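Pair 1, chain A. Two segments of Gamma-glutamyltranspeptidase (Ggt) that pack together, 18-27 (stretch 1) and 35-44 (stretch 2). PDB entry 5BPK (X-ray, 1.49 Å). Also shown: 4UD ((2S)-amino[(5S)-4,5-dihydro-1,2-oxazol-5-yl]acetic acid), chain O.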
# COMPACT_ATOMS: atom_id res chain seq x y z
N TYR A 18 2.82 -2.64 -2.08
CA TYR A 18 2.23 -3.81 -2.71
C TYR A 18 1.70 -4.79 -1.67
O TYR A 18 1.95 -4.62 -0.46
CB TYR A 18 3.18 -4.43 -3.75
CG TYR A 18 4.24 -5.42 -3.27
CD1 TYR A 18 4.85 -5.30 -2.02
CD2 TYR A 18 4.66 -6.45 -4.10
CE1 TYR A 18 5.81 -6.22 -1.60
CE2 TYR A 18 5.62 -7.38 -3.68
CZ TYR A 18 6.18 -7.26 -2.43
OH TYR A 18 7.12 -8.17 -2.00
N THR A 19 0.93 -5.77 -2.11
CA THR A 19 0.00 -6.42 -1.19
C THR A 19 -0.71 -7.62 -1.77
O THR A 19 -0.85 -7.75 -2.98
CB THR A 19 -1.08 -5.39 -0.75
OG1 THR A 19 -1.80 -5.87 0.40
CG2 THR A 19 -2.04 -5.06 -1.89
N ILE A 20 -1.19 -8.48 -0.86
CA ILE A 20 -2.20 -9.48 -1.16
C ILE A 20 -3.54 -9.15 -0.44
O ILE A 20 -4.44 -9.98 -0.40
CB ILE A 20 -1.69 -10.91 -0.86
CG1 ILE A 20 -1.00 -11.02 0.51
CG2 ILE A 20 -0.77 -11.38 -1.99
CD1 ILE A 20 -0.60 -12.47 0.87
N ASN A 21 -3.63 -7.91 0.03
CA ASN A 21 -4.74 -7.30 0.76
C ASN A 21 -4.72 -7.64 2.25
O ASN A 21 -3.94 -7.04 2.99
CB ASN A 21 -6.11 -7.53 0.10
CG ASN A 21 -7.19 -6.67 0.71
OD1 ASN A 21 -6.89 -5.67 1.36
ND2 ASN A 21 -8.45 -7.05 0.53
N ALA A 22 -5.55 -8.57 2.72
CA ALA A 22 -5.52 -8.95 4.12
C ALA A 22 -4.19 -9.62 4.47
O ALA A 22 -3.39 -9.95 3.61
CB ALA A 22 -6.68 -9.88 4.47
N SER A 23 -3.94 -9.78 5.76
CA SER A 23 -2.82 -10.56 6.23
C SER A 23 -2.95 -11.98 5.68
O SER A 23 -3.94 -12.69 5.96
CB SER A 23 -2.77 -10.57 7.75
OG SER A 23 -1.62 -11.25 8.21
N TYR A 24 -1.96 -12.39 4.89
CA TYR A 24 -1.94 -13.69 4.18
C TYR A 24 -3.00 -13.79 3.08
O TYR A 24 -3.36 -14.88 2.63
CB TYR A 24 -1.98 -14.88 5.14
CG TYR A 24 -0.85 -14.86 6.14
CD1 TYR A 24 0.43 -15.31 5.81
CD2 TYR A 24 -1.05 -14.38 7.43
CE1 TYR A 24 1.46 -15.28 6.72
CE2 TYR A 24 -0.02 -14.36 8.35
CZ TYR A 24 1.23 -14.81 7.99
OH TYR A 24 2.26 -14.77 8.88
N GLY A 25 -3.48 -12.63 2.62
CA GLY A 25 -4.36 -12.55 1.47
C GLY A 25 -5.64 -13.33 1.71
O GLY A 25 -6.29 -13.18 2.77
N SER A 26 -5.99 -14.16 0.73
CA SER A 26 -7.18 -14.99 0.80
C SER A 26 -6.99 -16.22 1.67
O SER A 26 -7.94 -17.00 1.87
CB SER A 26 -7.56 -15.46 -0.60
OG SER A 26 -6.67 -16.47 -1.05
N ALA A 27 -5.77 -16.41 2.17
CA ALA A 27 -5.34 -17.59 2.92
C ALA A 27 -5.23 -18.88 2.08
O ALA A 27 -4.85 -19.92 2.63
CB ALA A 27 -6.23 -17.82 4.14
N PHE A 35 2.81 -20.04 -3.35
CA PHE A 35 2.44 -18.66 -3.02
C PHE A 35 0.97 -18.50 -2.66
O PHE A 35 0.10 -19.23 -3.14
CB PHE A 35 2.86 -17.69 -4.14
CG PHE A 35 2.04 -17.81 -5.40
CD1 PHE A 35 0.87 -17.08 -5.57
CD2 PHE A 35 2.46 -18.65 -6.44
CE1 PHE A 35 0.13 -17.18 -6.74
CE2 PHE A 35 1.72 -18.75 -7.60
CZ PHE A 35 0.55 -18.02 -7.75
N LEU A 36 0.70 -17.51 -1.81
CA LEU A 36 -0.66 -17.16 -1.41
C LEU A 36 -1.35 -16.27 -2.44
O LEU A 36 -0.74 -15.36 -2.99
CB LEU A 36 -0.65 -16.43 -0.07
CG LEU A 36 -0.45 -17.31 1.16
CD1 LEU A 36 0.08 -16.51 2.33
CD2 LEU A 36 -1.74 -18.04 1.53
N LEU A 37 -2.63 -16.55 -2.67
CA LEU A 37 -3.48 -15.67 -3.48
C LEU A 37 -3.93 -14.44 -2.69
O LEU A 37 -4.19 -14.49 -1.48
CB LEU A 37 -4.73 -16.43 -3.92
CG LEU A 37 -4.46 -17.52 -4.96
CD1 LEU A 37 -5.62 -18.50 -4.96
CD2 LEU A 37 -4.20 -16.91 -6.35
N ASN A 38 -4.04 -13.33 -3.40
CA ASN A 38 -4.64 -12.12 -2.87
C ASN A 38 -6.13 -12.29 -2.61
O ASN A 38 -6.77 -13.17 -3.20
CB ASN A 38 -4.42 -10.95 -3.83
CG ASN A 38 -5.18 -11.12 -5.13
OD1 ASN A 38 -6.36 -10.75 -5.22
ND2 ASN A 38 -4.53 -11.71 -6.14
N ASN A 39 -6.68 -11.46 -1.72
CA ASN A 39 -8.13 -11.25 -1.68
C ASN A 39 -8.47 -9.81 -2.08
O ASN A 39 -9.29 -9.13 -1.44
CB ASN A 39 -8.78 -11.73 -0.36
CG ASN A 39 -8.26 -11.03 0.89
OD1 ASN A 39 -7.30 -10.28 0.87
ND2 ASN A 39 -8.92 -11.31 2.02
N GLU A 40 -7.84 -9.36 -3.16
CA GLU A 40 -8.03 -7.99 -3.63
C GLU A 40 -9.43 -7.72 -4.17
O GLU A 40 -9.82 -6.56 -4.32
CB GLU A 40 -6.98 -7.62 -4.70
CG GLU A 40 -6.33 -6.27 -4.50
CD GLU A 40 -5.35 -6.28 -3.33
OE1 GLU A 40 -4.37 -7.09 -3.36
OE2 GLU A 40 -5.55 -5.49 -2.39
N MET A 41 -10.21 -8.76 -4.47
CA MET A 41 -11.58 -8.52 -4.94
C MET A 41 -12.44 -7.80 -3.91
O MET A 41 -13.39 -7.12 -4.29
CB MET A 41 -12.26 -9.82 -5.40
CG MET A 41 -11.57 -10.49 -6.59
SD MET A 41 -11.62 -9.53 -8.14
CE MET A 41 -13.33 -9.79 -8.65
N ASP A 42 -12.12 -7.92 -2.62
CA ASP A 42 -12.84 -7.18 -1.57
C ASP A 42 -12.61 -5.65 -1.61
O ASP A 42 -13.27 -4.90 -0.88
CB ASP A 42 -12.48 -7.71 -0.17
CG ASP A 42 -13.41 -7.17 0.91
OD1 ASP A 42 -14.61 -7.53 0.89
OD2 ASP A 42 -12.94 -6.37 1.77
N ASP A 43 -11.65 -5.19 -2.40
CA ASP A 43 -11.48 -3.75 -2.58
C ASP A 43 -12.47 -3.16 -3.59
O ASP A 43 -12.57 -1.94 -3.68
CB ASP A 43 -10.05 -3.41 -2.97
CG ASP A 43 -9.11 -3.35 -1.78
OD1 ASP A 43 -9.55 -3.50 -0.62
OD2 ASP A 43 -7.90 -3.16 -2.02
N PHE A 44 -13.18 -4.00 -4.33
CA PHE A 44 -14.37 -3.55 -5.08
C PHE A 44 -15.52 -3.30 -4.12
O PHE A 44 -15.57 -3.85 -3.02
CB PHE A 44 -14.85 -4.60 -6.09
CG PHE A 44 -14.01 -4.69 -7.35
CD1 PHE A 44 -14.02 -3.66 -8.28
CD2 PHE A 44 -13.24 -5.82 -7.61
CE1 PHE A 44 -13.27 -3.73 -9.44
CE2 PHE A 44 -12.50 -5.91 -8.78
CZ PHE A 44 -12.51 -4.86 -9.69
C3 4UD O . -2.70 -2.79 2.55
C4 4UD O . -4.07 -2.45 0.84
C5 4UD O . -3.81 -3.52 1.89
C6 4UD O . -5.51 -2.37 0.31
C8 4UD O . -5.52 -1.32 -0.77
O9 4UD O . -5.16 -1.58 -1.89
O10 4UD O . -5.91 -0.06 -0.50
N7 4UD O . -5.92 -3.65 -0.28
O2 4UD O . -3.78 -1.21 1.48
N1 4UD O . -2.76 -1.53 2.27
O HOH W 1 -10.47 -5.21 1.32

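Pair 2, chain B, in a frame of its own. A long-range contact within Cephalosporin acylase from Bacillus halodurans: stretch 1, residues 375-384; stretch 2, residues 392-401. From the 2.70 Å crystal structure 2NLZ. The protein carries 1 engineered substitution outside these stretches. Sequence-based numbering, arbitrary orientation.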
# COMPACT_ATOMS: atom_id res chain seq x y z
N GLN B 375 -24.58 24.09 8.05
CA GLN B 375 -25.19 25.15 7.22
C GLN B 375 -24.59 25.21 5.82
O GLN B 375 -23.44 24.86 5.64
CB GLN B 375 -25.16 26.54 7.90
CG GLN B 375 -23.79 27.16 8.03
CD GLN B 375 -23.79 28.44 8.81
OE1 GLN B 375 -24.60 28.64 9.71
NE2 GLN B 375 -22.86 29.33 8.47
N SER B 376 -25.38 25.67 4.85
CA SER B 376 -24.94 25.71 3.46
C SER B 376 -25.66 26.74 2.59
O SER B 376 -26.81 27.11 2.85
CB SER B 376 -25.08 24.31 2.83
OG SER B 376 -24.89 24.32 1.43
N ASN B 377 -24.96 27.20 1.56
CA ASN B 377 -25.53 27.98 0.47
C ASN B 377 -25.97 27.09 -0.69
O ASN B 377 -26.15 27.56 -1.81
CB ASN B 377 -24.52 29.01 -0.01
CG ASN B 377 -24.76 30.38 0.58
OD1 ASN B 377 -25.58 30.52 1.49
ND2 ASN B 377 -24.06 31.40 0.07
N TYR B 378 -26.14 25.80 -0.39
CA TYR B 378 -26.32 24.74 -1.38
C TYR B 378 -25.10 24.61 -2.30
O TYR B 378 -24.11 24.00 -1.91
CB TYR B 378 -27.64 24.88 -2.14
CG TYR B 378 -27.97 23.72 -3.03
CD1 TYR B 378 -27.74 22.40 -2.63
CD2 TYR B 378 -28.53 23.93 -4.29
CE1 TYR B 378 -28.05 21.33 -3.47
CE2 TYR B 378 -28.85 22.86 -5.12
CZ TYR B 378 -28.60 21.57 -4.71
OH TYR B 378 -28.92 20.52 -5.54
N MET B 379 -25.15 25.20 -3.49
CA MET B 379 -24.05 25.04 -4.43
C MET B 379 -22.90 26.03 -4.22
O MET B 379 -22.93 27.14 -4.76
CB MET B 379 -24.56 25.10 -5.86
CG MET B 379 -25.34 23.87 -6.25
SD MET B 379 -25.98 23.94 -7.92
CE MET B 379 -26.48 22.24 -8.16
N GLY B 380 -21.90 25.62 -3.44
CA GLY B 380 -20.69 26.41 -3.25
C GLY B 380 -20.98 27.77 -2.65
O GLY B 380 -21.45 27.87 -1.52
N PHE B 381 -20.71 28.82 -3.43
CA PHE B 381 -21.00 30.19 -3.02
C PHE B 381 -22.50 30.46 -3.01
O PHE B 381 -22.97 31.41 -2.38
CB PHE B 381 -20.28 31.17 -3.96
CG PHE B 381 -18.85 31.43 -3.59
CD1 PHE B 381 -18.52 32.40 -2.64
CD2 PHE B 381 -17.83 30.73 -4.19
CE1 PHE B 381 -17.20 32.66 -2.30
CE2 PHE B 381 -16.50 30.98 -3.86
CZ PHE B 381 -16.18 31.95 -2.91
N GLY B 382 -23.26 29.63 -3.71
CA GLY B 382 -24.70 29.75 -3.76
C GLY B 382 -25.20 30.30 -5.09
O GLY B 382 -24.76 29.87 -6.14
N SER B 383 -26.10 31.26 -5.01
CA SER B 383 -26.75 31.81 -6.20
C SER B 383 -25.87 32.78 -6.98
O SER B 383 -26.15 33.08 -8.13
CB SER B 383 -28.05 32.50 -5.80
OG SER B 383 -27.82 33.59 -4.92
N GLY B 384 -24.83 33.29 -6.34
CA GLY B 384 -24.00 34.34 -6.92
C GLY B 384 -24.51 35.74 -6.60
O GLY B 384 -23.80 36.74 -6.81
N ILE B 392 -23.36 39.39 2.11
CA ILE B 392 -24.35 38.33 2.25
C ILE B 392 -24.42 37.59 0.91
O ILE B 392 -25.04 38.06 -0.04
CB ILE B 392 -25.74 38.85 2.67
CG1 ILE B 392 -25.64 39.66 3.97
CG2 ILE B 392 -26.72 37.69 2.85
CD1 ILE B 392 -26.89 40.43 4.33
N ALA B 393 -23.73 36.46 0.84
CA ALA B 393 -23.86 35.61 -0.32
C ALA B 393 -25.12 34.77 -0.16
O ALA B 393 -25.23 33.96 0.76
CB ALA B 393 -22.65 34.73 -0.45
N MET B 394 -26.07 34.99 -1.05
CA MET B 394 -27.36 34.32 -0.97
C MET B 394 -27.30 32.90 -1.50
O MET B 394 -26.68 32.64 -2.53
CB MET B 394 -28.43 35.12 -1.72
CG MET B 394 -28.58 36.54 -1.21
SD MET B 394 -29.28 36.65 0.45
CE MET B 394 -31.03 36.48 0.08
N GLN B 395 -27.93 31.99 -0.77
CA GLN B 395 -28.02 30.58 -1.16
C GLN B 395 -28.79 30.36 -2.46
O GLN B 395 -29.58 31.20 -2.89
CB GLN B 395 -28.67 29.79 -0.03
CG GLN B 395 -30.10 30.18 0.28
CD GLN B 395 -30.72 29.29 1.33
OE1 GLN B 395 -30.15 28.25 1.66
NE2 GLN B 395 -31.88 29.68 1.86
N ASN B 396 -28.57 29.21 -3.09
CA ASN B 396 -29.40 28.81 -4.24
C ASN B 396 -30.27 27.58 -3.98
O ASN B 396 -30.59 26.84 -4.89
CB ASN B 396 -28.57 28.66 -5.54
CG ASN B 396 -27.72 27.40 -5.57
OD1 ASN B 396 -27.16 26.98 -4.56
ND2 ASN B 396 -27.61 26.80 -6.73
N ARG B 397 -30.68 27.42 -2.72
CA ARG B 397 -31.46 26.25 -2.26
C ARG B 397 -32.73 25.92 -3.06
O ARG B 397 -33.07 24.75 -3.17
CB ARG B 397 -31.80 26.41 -0.78
CG ARG B 397 -32.47 25.20 -0.16
CD ARG B 397 -31.68 23.92 -0.36
NE ARG B 397 -30.34 23.99 0.20
CZ ARG B 397 -29.53 22.95 0.30
NH1 ARG B 397 -29.93 21.75 -0.11
NH2 ARG B 397 -28.31 23.11 0.82
N GLY B 398 -33.39 26.93 -3.61
CA GLY B 398 -34.59 26.72 -4.42
C GLY B 398 -34.39 25.90 -5.69
O GLY B 398 -35.36 25.44 -6.30
N HIS B 399 -33.13 25.71 -6.07
CA HIS B 399 -32.77 24.86 -7.20
C HIS B 399 -33.19 23.39 -6.99
O HIS B 399 -33.35 22.64 -7.96
CB HIS B 399 -31.27 24.95 -7.46
CG HIS B 399 -30.79 24.14 -8.63
ND1 HIS B 399 -30.84 24.60 -9.93
CD2 HIS B 399 -30.25 22.90 -8.69
CE1 HIS B 399 -30.35 23.68 -10.73
NE2 HIS B 399 -29.98 22.64 -10.01
N ASN B 400 -33.40 23.00 -5.73
CA ASN B 400 -33.84 21.65 -5.36
C ASN B 400 -35.30 21.35 -5.69
O ASN B 400 -35.70 20.18 -5.76
CB ASN B 400 -33.59 21.39 -3.87
CG ASN B 400 -32.22 20.77 -3.59
OD1 ASN B 400 -31.85 19.76 -4.19
ND2 ASN B 400 -31.48 21.38 -2.67
N PHE B 401 -36.10 22.40 -5.87
CA PHE B 401 -37.52 22.26 -6.17
C PHE B 401 -37.73 21.62 -7.54
O PHE B 401 -36.98 21.88 -8.48
CB PHE B 401 -38.21 23.63 -6.18
CG PHE B 401 -38.60 24.14 -4.81
CD1 PHE B 401 -39.57 23.50 -4.06
CD2 PHE B 401 -38.02 25.30 -4.30
CE1 PHE B 401 -39.95 23.98 -2.82
CE2 PHE B 401 -38.39 25.80 -3.06
CZ PHE B 401 -39.36 25.13 -2.31
O HOH W 2 -24.35 33.12 -3.74

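Pair 1 and pair 2 bring two ten-residue segments together in nearly the same way: the N, CA and C atoms of 14 central residues superpose to 0.5 Å. In each, the first segment leaves a strand and turns back on itself, while the second runs extended and then winds into a short 3-10 segment, Glu A40 to Asp A43 and Arg B397 to Asn B400.

The shared frame joins backbone to a few short side chains, and three matched positions hold it. The first is an asparagine, Asn A39 and Asn B396, which works as a clamp with a p rotamer in both proteins. Its backbone N donates to the opposing carbonyl, Asn A39 N to Ile A20 O at 3.0 Å and Asn B396 N to Asn B377 O at 3.2 Å. Its side-chain oxygen accepts from a backbone two residues further on, Ala A22 N to Asn A39 OD1 at 3.1 Å and Met B379 N to Asn B396 OD1 at 2.9 Å. One residue thus pins both ends of a sharp bend. The second is a serine that doubles its hold on one carbonyl: Ser A26 N and OG lie 2.9 and 3.2 Å from Leu A37 O, and Ser B383 N and OG lie 2.9 and 2.8 Å from Met B394 O, all four hydrogen bonds. The third is glycine. An ideal CB on Gly A25 would sit 2.3 Å from Leu A37 O, and one on Gly B382 would sit 2.5 Å from Met B394 O, so the close approach leaves no room for a side chain.

Around this frame the fillings differ. Ile A20 meets Leu A36 through apolar contact, CD1 to CB at 4.1 Å, and Leu A36 CD1 also reaches the edge of the Tyr A24 ring, 3.7 Å from its CD1. In pair 2 the matching positions hold Asn B377 and the small Ala B393, and packing gives way to polarity: Asn B377 ND2 donates to Ala B393 O at 2.9 Å and to Phe B381 O, within its own segment, at 2.7 Å.

A further change in chemistry lies at the next position. Asn A21 and Tyr B378 both point toward the second segment with chi1 in t. Asn A21 ND2 donates to Asn A39 O at 3.0 Å and to a water that also binds Asp A42 and Asp A43. The amino group N7 of the ligand 4UD donates to Asn A21 OD1 at 2.8 Å, Asp A43 OD2 at 2.7 Å and, weakly, Glu A40 OE2 at 2.8 Å. In pair 2, the position of Glu A40 is matched by Arg B397, whose guanidinium presents a face to Tyr B378 CD1, 3.4 Å from its NH1. His B399 CD2 meets the tyrosine edge, 3.8 Å from Tyr B378 CE2. In these two contacts the same asparagine, serine and glycine accompany a polar ligand site in one and a tyrosine packed against arginine and histidine in the other.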